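Local coordinates for peptidase, C14 family (Geobacter sulfurreducens PCA, PDB 3BIJ), which is of unknown function but carries a caspase-like domain of the C14 family and may therefore act as a cysteine endopeptidase, at the interface of chains A and B and the interface of chains A and C. Sequence-based numbering; all coordinates share one arbitrary frame. Chains: chain A/B/C, Uncharacterized protein GSU0716.

Contact 1: the interface of chains A and B. Residues chain A 229-230, 232, 235, 250; chain B 89-90, 93-96, 98-99.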
loop_
_atom_site.group_PDB
_atom_site.type_symbol
_atom_site.label_atom_id
_atom_site.label_comp_id
_atom_site.label_asym_id
_atom_site.label_seq_id
_atom_site.Cartn_x
_atom_site.Cartn_y
_atom_site.Cartn_z
ATOM N N ARG A 229 5.223 -7.016 -29.268
ATOM C CA ARG A 229 3.769 -7.019 -29.366
ATOM C C ARG A 229 3.209 -6.041 -30.416
ATOM O O ARG A 229 2.245 -6.371 -31.104
ATOM C CB ARG A 229 3.146 -6.763 -27.985
ATOM C CG ARG A 229 1.631 -6.581 -28.015
ATOM C CD ARG A 229 0.906 -7.243 -26.845
ATOM N NE ARG A 229 0.631 -8.648 -27.107
ATOM C CZ ARG A 229 -0.395 -9.317 -26.588
ATOM N NH1 ARG A 229 -0.578 -10.600 -26.872
ATOM N NH2 ARG A 229 -1.252 -8.701 -25.788
ATOM N N VAL A 230 3.798 -4.852 -30.552
ATOM C CA VAL A 230 3.299 -3.904 -31.548
ATOM C C VAL A 230 3.843 -4.294 -32.908
ATOM O O VAL A 230 3.197 -4.086 -33.922
ATOM C CB VAL A 230 3.721 -2.439 -31.251
ATOM C CG1 VAL A 230 3.300 -2.044 -29.849
ATOM C CG2 VAL A 230 5.217 -2.283 -31.418
ATOM N N LYS A 232 4.103 -7.129 -33.877
ATOM C CA LYS A 232 3.229 -8.242 -34.241
ATOM C C LYS A 232 3.712 -9.125 -35.390
ATOM O O LYS A 232 3.010 -9.305 -36.394
ATOM C CB LYS A 232 1.814 -7.746 -34.555
ATOM C CG LYS A 232 0.767 -8.849 -34.445
ATOM C CD LYS A 232 -0.615 -8.311 -34.634
ATOM C CE LYS A 232 -1.662 -9.366 -34.315
ATOM N NZ LYS A 232 -3.059 -8.833 -34.473
ATOM N N LEU A 235 3.634 -7.491 -38.887
ATOM C CA LEU A 235 2.385 -6.949 -39.408
ATOM C C LEU A 235 2.244 -5.457 -39.136
ATOM O O LEU A 235 1.268 -4.840 -39.557
ATOM C CB LEU A 235 1.186 -7.675 -38.804
ATOM C CG LEU A 235 0.638 -8.867 -39.581
ATOM C CD1 LEU A 235 1.736 -9.911 -39.777
ATOM C CD2 LEU A 235 -0.530 -9.453 -38.805
ATOM N N ARG A 250 1.661 1.644 -24.470
ATOM C CA ARG A 250 1.359 0.417 -23.733
ATOM C C ARG A 250 2.160 0.252 -22.445
ATOM O O ARG A 250 1.775 -0.499 -21.557
ATOM C CB ARG A 250 1.629 -0.780 -24.641
ATOM C CG ARG A 250 0.940 -0.679 -25.997
ATOM C CD ARG A 250 1.357 -1.810 -26.921
ATOM N NE ARG A 250 0.936 -3.120 -26.412
ATOM C CZ ARG A 250 -0.317 -3.560 -26.418
ATOM N NH1 ARG A 250 -1.297 -2.804 -26.908
ATOM N NH2 ARG A 250 -0.584 -4.757 -25.932
ATOM N N PRO B 89 -1.720 -15.063 -31.867
ATOM C CA PRO B 89 -1.952 -13.905 -32.733
ATOM C C PRO B 89 -2.947 -14.120 -33.856
ATOM O O PRO B 89 -2.940 -15.155 -34.537
ATOM C CB PRO B 89 -0.559 -13.578 -33.259
ATOM C CG PRO B 89 0.114 -14.925 -33.263
ATOM C CD PRO B 89 -0.305 -15.464 -31.914
ATOM N N ASP B 90 -3.801 -13.107 -34.007
ATOM C CA ASP B 90 -4.841 -13.046 -35.027
ATOM C C ASP B 90 -4.241 -12.330 -36.235
ATOM O O ASP B 90 -4.377 -11.115 -36.395
ATOM C CB ASP B 90 -6.061 -12.266 -34.505
ATOM C CG ASP B 90 -7.146 -12.066 -35.574
ATOM O OD1 ASP B 90 -8.143 -11.369 -35.291
ATOM O OD2 ASP B 90 -7.009 -12.601 -36.692
ATOM N N ASN B 93 -5.675 -9.027 -38.578
ATOM C CA ASN B 93 -5.573 -7.594 -38.412
ATOM C C ASN B 93 -4.150 -7.247 -38.016
ATOM O O ASN B 93 -3.279 -8.115 -37.948
ATOM C CB ASN B 93 -6.530 -7.142 -37.323
ATOM C CG ASN B 93 -6.231 -7.799 -35.996
ATOM O OD1 ASN B 93 -5.151 -7.619 -35.437
ATOM N ND2 ASN B 93 -7.184 -8.575 -35.485
ATOM N N ASP B 94 -3.919 -5.978 -37.732
ATOM C CA ASP B 94 -2.596 -5.540 -37.354
ATOM C C ASP B 94 -2.580 -5.149 -35.881
ATOM O O ASP B 94 -1.540 -4.805 -35.330
ATOM C CB ASP B 94 -2.195 -4.355 -38.228
ATOM C CG ASP B 94 -3.113 -3.153 -38.042
ATOM O OD1 ASP B 94 -4.361 -3.317 -38.105
ATOM O OD2 ASP B 94 -2.580 -2.041 -37.832
ATOM N N GLU B 95 -3.742 -5.207 -35.245
ATOM C CA GLU B 95 -3.855 -4.836 -33.844
ATOM C C GLU B 95 -3.011 -5.718 -32.930
ATOM O O GLU B 95 -3.240 -6.923 -32.813
ATOM C CB GLU B 95 -5.313 -4.896 -33.409
ATOM C CG GLU B 95 -6.236 -3.970 -34.170
ATOM C CD GLU B 95 -7.703 -4.242 -33.858
ATOM O OE1 GLU B 95 -8.583 -3.521 -34.400
ATOM O OE2 GLU B 95 -7.977 -5.185 -33.069
ATOM N N PRO B 96 -2.016 -5.119 -32.266
ATOM C CA PRO B 96 -1.105 -5.811 -31.343
ATOM C C PRO B 96 -1.840 -6.707 -30.339
ATOM O O PRO B 96 -1.317 -7.736 -29.908
ATOM C CB PRO B 96 -0.355 -4.661 -30.670
ATOM C CG PRO B 96 -1.331 -3.522 -30.758
ATOM C CD PRO B 96 -1.879 -3.659 -32.142
ATOM N N GLY B 98 -4.892 -7.996 -31.046
ATOM C CA GLY B 98 -5.860 -8.783 -31.791
ATOM C C GLY B 98 -5.388 -10.222 -31.778
ATOM O O GLY B 98 -4.472 -10.592 -32.516
ATOM N N VAL B 99 -6.011 -11.036 -30.936
ATOM C CA VAL B 99 -5.621 -12.430 -30.803
ATOM C C VAL B 99 -6.812 -13.360 -30.600
ATOM O O VAL B 99 -7.959 -12.911 -30.515
ATOM C CB VAL B 99 -4.656 -12.600 -29.611
ATOM C CG1 VAL B 99 -3.326 -11.903 -29.906
ATOM C CG2 VAL B 99 -5.283 -12.002 -28.357
#
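The loop between strands 85-89 and 99-104 of one caspase-like domain, chain B, receives a lysine from the 3-10 turn 232-234 of chain A, in a packing of the deposited assembly that may not be the biological one. A:Lys232 is the centre of this patch. Its CG stands anti to the backbone N (chi1 -159°) and the chain runs extended beyond it, so the ammonium goes straight into a ring of loop oxygens. NZ meets a lone pair of the B:Gly98 carbonyl O at 3.0 Å. It also gives a very short hydrogen bond, 2.5 Å, to the O of B:Glu95, from about 43° out of the carbonyl plane. A longer bond of 3.3 Å joins NZ to the O of B:Asp90, again from above the plane. The amide OD1 of B:Asn93, which the lysine crosses nearly perpendicularly, accepts from NZ at 2.6 Å. These four oxygens compete for three N-H, so at least one bond must be shared or weak, most likely that to B:Asp90. In B:Asn93, CG is wedged between N and C (chi1 60°), and OD1 is shared with the backbone N of B:Glu95, 2.8 Å away in a bent bond from above the amide plane. OD1 of B:Asp90 is 5.7 Å from NZ, too far for a salt bridge, but nearby acidic groups may favour the charged lysine. Beside this pocket B:Pro96 packs on the end of helix 222-231, its CB 3.8 Å from CG of A:Arg229 and equally near CA of A:Val230. The bent A:Arg229 chain brings one rim of its guanidinium over the O of B:Pro96. The proline also lies over the rim of the A:Arg250 guanidinium, NH1 3.9 Å from its CG. Chain A thus contributes two helix ends and a 3-10 turn, chain B an inter-strand loop and its flanking strand ends.

Contact 2: the interface of chains A and C. Residues chain A 248-253; chain C 141, 145, 211.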
loop_
_atom_site.group_PDB
_atom_site.type_symbol
_atom_site.label_atom_id
_atom_site.label_comp_id
_atom_site.label_asym_id
_atom_site.label_seq_id
_atom_site.Cartn_x
_atom_site.Cartn_y
_atom_site.Cartn_z
ATOM N N VAL A 248 5.373 3.092 -26.241
ATOM C CA VAL A 248 5.226 3.854 -25.010
ATOM C C VAL A 248 3.771 3.903 -24.550
ATOM O O VAL A 248 3.497 3.919 -23.358
ATOM C CB VAL A 248 5.761 5.302 -25.150
ATOM C CG1 VAL A 248 7.162 5.284 -25.727
ATOM C CG2 VAL A 248 4.831 6.128 -25.994
ATOM N N ARG A 249 2.842 3.904 -25.489
ATOM C CA ARG A 249 1.437 3.963 -25.141
ATOM C C ARG A 249 1.020 2.791 -24.266
ATOM O O ARG A 249 0.145 2.930 -23.416
ATOM C CB ARG A 249 0.588 3.981 -26.411
ATOM C CG ARG A 249 -0.531 5.011 -26.409
ATOM C CD ARG A 249 0.030 6.417 -26.181
ATOM N NE ARG A 249 -0.999 7.455 -26.325
ATOM C CZ ARG A 249 -1.579 7.770 -27.478
ATOM N NH1 ARG A 249 -1.229 7.130 -28.592
ATOM N NH2 ARG A 249 -2.506 8.718 -27.515
ATOM N N ARG A 250 1.661 1.644 -24.470
ATOM C CA ARG A 250 1.359 0.417 -23.733
ATOM C C ARG A 250 2.160 0.252 -22.445
ATOM O O ARG A 250 1.775 -0.499 -21.557
ATOM C CB ARG A 250 1.629 -0.780 -24.641
ATOM C CG ARG A 250 0.940 -0.679 -25.997
ATOM C CD ARG A 250 1.357 -1.810 -26.921
ATOM N NE ARG A 250 0.936 -3.120 -26.412
ATOM C CZ ARG A 250 -0.317 -3.560 -26.418
ATOM N NH1 ARG A 250 -1.297 -2.804 -26.908
ATOM N NH2 ARG A 250 -0.584 -4.757 -25.932
HETATM N N MSE A 251 3.277 0.968 -22.366
HETATM C CA MSE A 251 4.193 0.927 -21.239
HETATM C C MSE A 251 3.707 1.673 -20.011
HETATM O O MSE A 251 3.030 2.685 -20.119
HETATM C CB MSE A 251 5.521 1.527 -21.665
HETATM C CG MSE A 251 6.226 0.763 -22.769
HETATM SE SE MSE A 251 6.893 -0.966 -22.146
HETATM C CE MSE A 251 8.415 -0.362 -21.114
ATOM N N PRO A 252 4.072 1.190 -18.819
ATOM C CA PRO A 252 3.671 1.830 -17.567
ATOM C C PRO A 252 4.397 3.175 -17.415
ATOM O O PRO A 252 5.519 3.349 -17.913
ATOM C CB PRO A 252 4.087 0.810 -16.513
ATOM C CG PRO A 252 5.299 0.152 -17.128
ATOM C CD PRO A 252 4.872 -0.023 -18.566
ATOM N N PRO A 253 3.777 4.142 -16.715
ATOM C CA PRO A 253 4.377 5.468 -16.521
ATOM C C PRO A 253 5.744 5.503 -15.846
ATOM O O PRO A 253 6.471 6.481 -15.997
ATOM C CB PRO A 253 3.307 6.220 -15.733
ATOM C CG PRO A 253 2.635 5.129 -14.948
ATOM C CD PRO A 253 2.508 4.021 -15.977
ATOM N N VAL C 141 -5.195 2.827 -20.961
ATOM C CA VAL C 141 -4.058 2.194 -20.309
ATOM C C VAL C 141 -3.372 3.149 -19.330
ATOM O O VAL C 141 -2.902 2.730 -18.273
ATOM C CB VAL C 141 -3.031 1.706 -21.333
ATOM C CG1 VAL C 141 -3.730 0.926 -22.427
ATOM C CG2 VAL C 141 -2.287 2.883 -21.912
ATOM N N TYR C 145 -3.027 2.587 -15.236
ATOM C CA TYR C 145 -1.848 2.695 -14.384
ATOM C C TYR C 145 -1.995 3.744 -13.287
ATOM O O TYR C 145 -1.530 3.539 -12.169
ATOM C CB TYR C 145 -0.623 3.016 -15.228
ATOM C CG TYR C 145 -0.070 1.847 -16.000
ATOM C CD1 TYR C 145 -0.072 1.850 -17.393
ATOM C CD2 TYR C 145 0.525 0.772 -15.342
ATOM C CE1 TYR C 145 0.515 0.817 -18.117
ATOM C CE2 TYR C 145 1.115 -0.271 -16.053
ATOM C CZ TYR C 145 1.112 -0.240 -17.440
ATOM O OH TYR C 145 1.742 -1.236 -18.155
ATOM N N ASN C 211 3.106 8.801 -22.138
ATOM C CA ASN C 211 2.465 7.774 -21.332
ATOM C C ASN C 211 2.425 8.198 -19.877
ATOM O O ASN C 211 2.158 7.380 -19.002
ATOM C CB ASN C 211 3.212 6.443 -21.430
ATOM C CG ASN C 211 4.597 6.506 -20.819
ATOM O OD1 ASN C 211 5.151 5.486 -20.421
ATOM N ND2 ASN C 211 5.170 7.706 -20.755
HETATM O O HOH W 1 0.745 4.563 -19.379
#
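One face of the C:Tyr145 ring carries the paired prolines A:Pro252 and A:Pro253, and the carbonyl O of A:Arg250 lies in plane at its edge. In this caspase-family protein the ring comes from helix 140-146 of chain C, and the prolines follow helix 240-250 of chain A; the two-fold symmetry of the interface repeats the contact with C:Pro252 on A:Tyr145. CA of A:Pro252 sits 3.4 Å from the ring centroid, offset toward the rim, in a CH-pi contact, the proline running alongside the tyrosine in the same direction. A:Pro253 comes in at a slant and places its CD over the same ring, 3.9 Å from the centroid, with CD also against CB of the tyrosine. In C:Tyr145, chi1 -76° with chi2 116° sets the ring along the proline segment, one face toward it. Its phenol OH gives a weak hydrogen bond to the O of A:Arg250 at 3.5 Å, so the phenol meets the backbone at the end of the helix. One turn earlier on the chain C helix, C:Val141 lies beside the A:Arg249 main chain. On another side of the same segment, the chi1 of C:Asn211 (66°) brings OD1 to 3.3 Å from the O of A:Pro252 and 3.5 Å from the O of A:Met251. All three oxygens can only accept, so no hydrogen bond forms as modelled; a flipped amide, with its NH2 there, might suit the chemistry better. The backbone O of C:Asn211 and the O of A:Met251, a selenomethionine, share a bridging water at 3.2 Å and 3.0 Å respectively. The A:Met251 side chain, bent at chi2 and chi3, leads away from C:Asn211, leaving its main chain to meet chain C.

The C-alpha centres of contact 1 and contact 2 are about 17 Å apart, and A:Arg250 belongs to both. As the last residue of helix 240-250 it turns its guanidinium toward chain B in contact 1 and its main-chain carbonyl toward chain C in contact 2, so one helix end faces two neighbours. The two interfaces differ in kind: that with chain C is two-fold symmetric, whereas that with chain B is not an exact two-fold. Chain A thereby joins B and C within the deposited assembly of eight copies, although the structure alone does not show whether this assembly forms in solution.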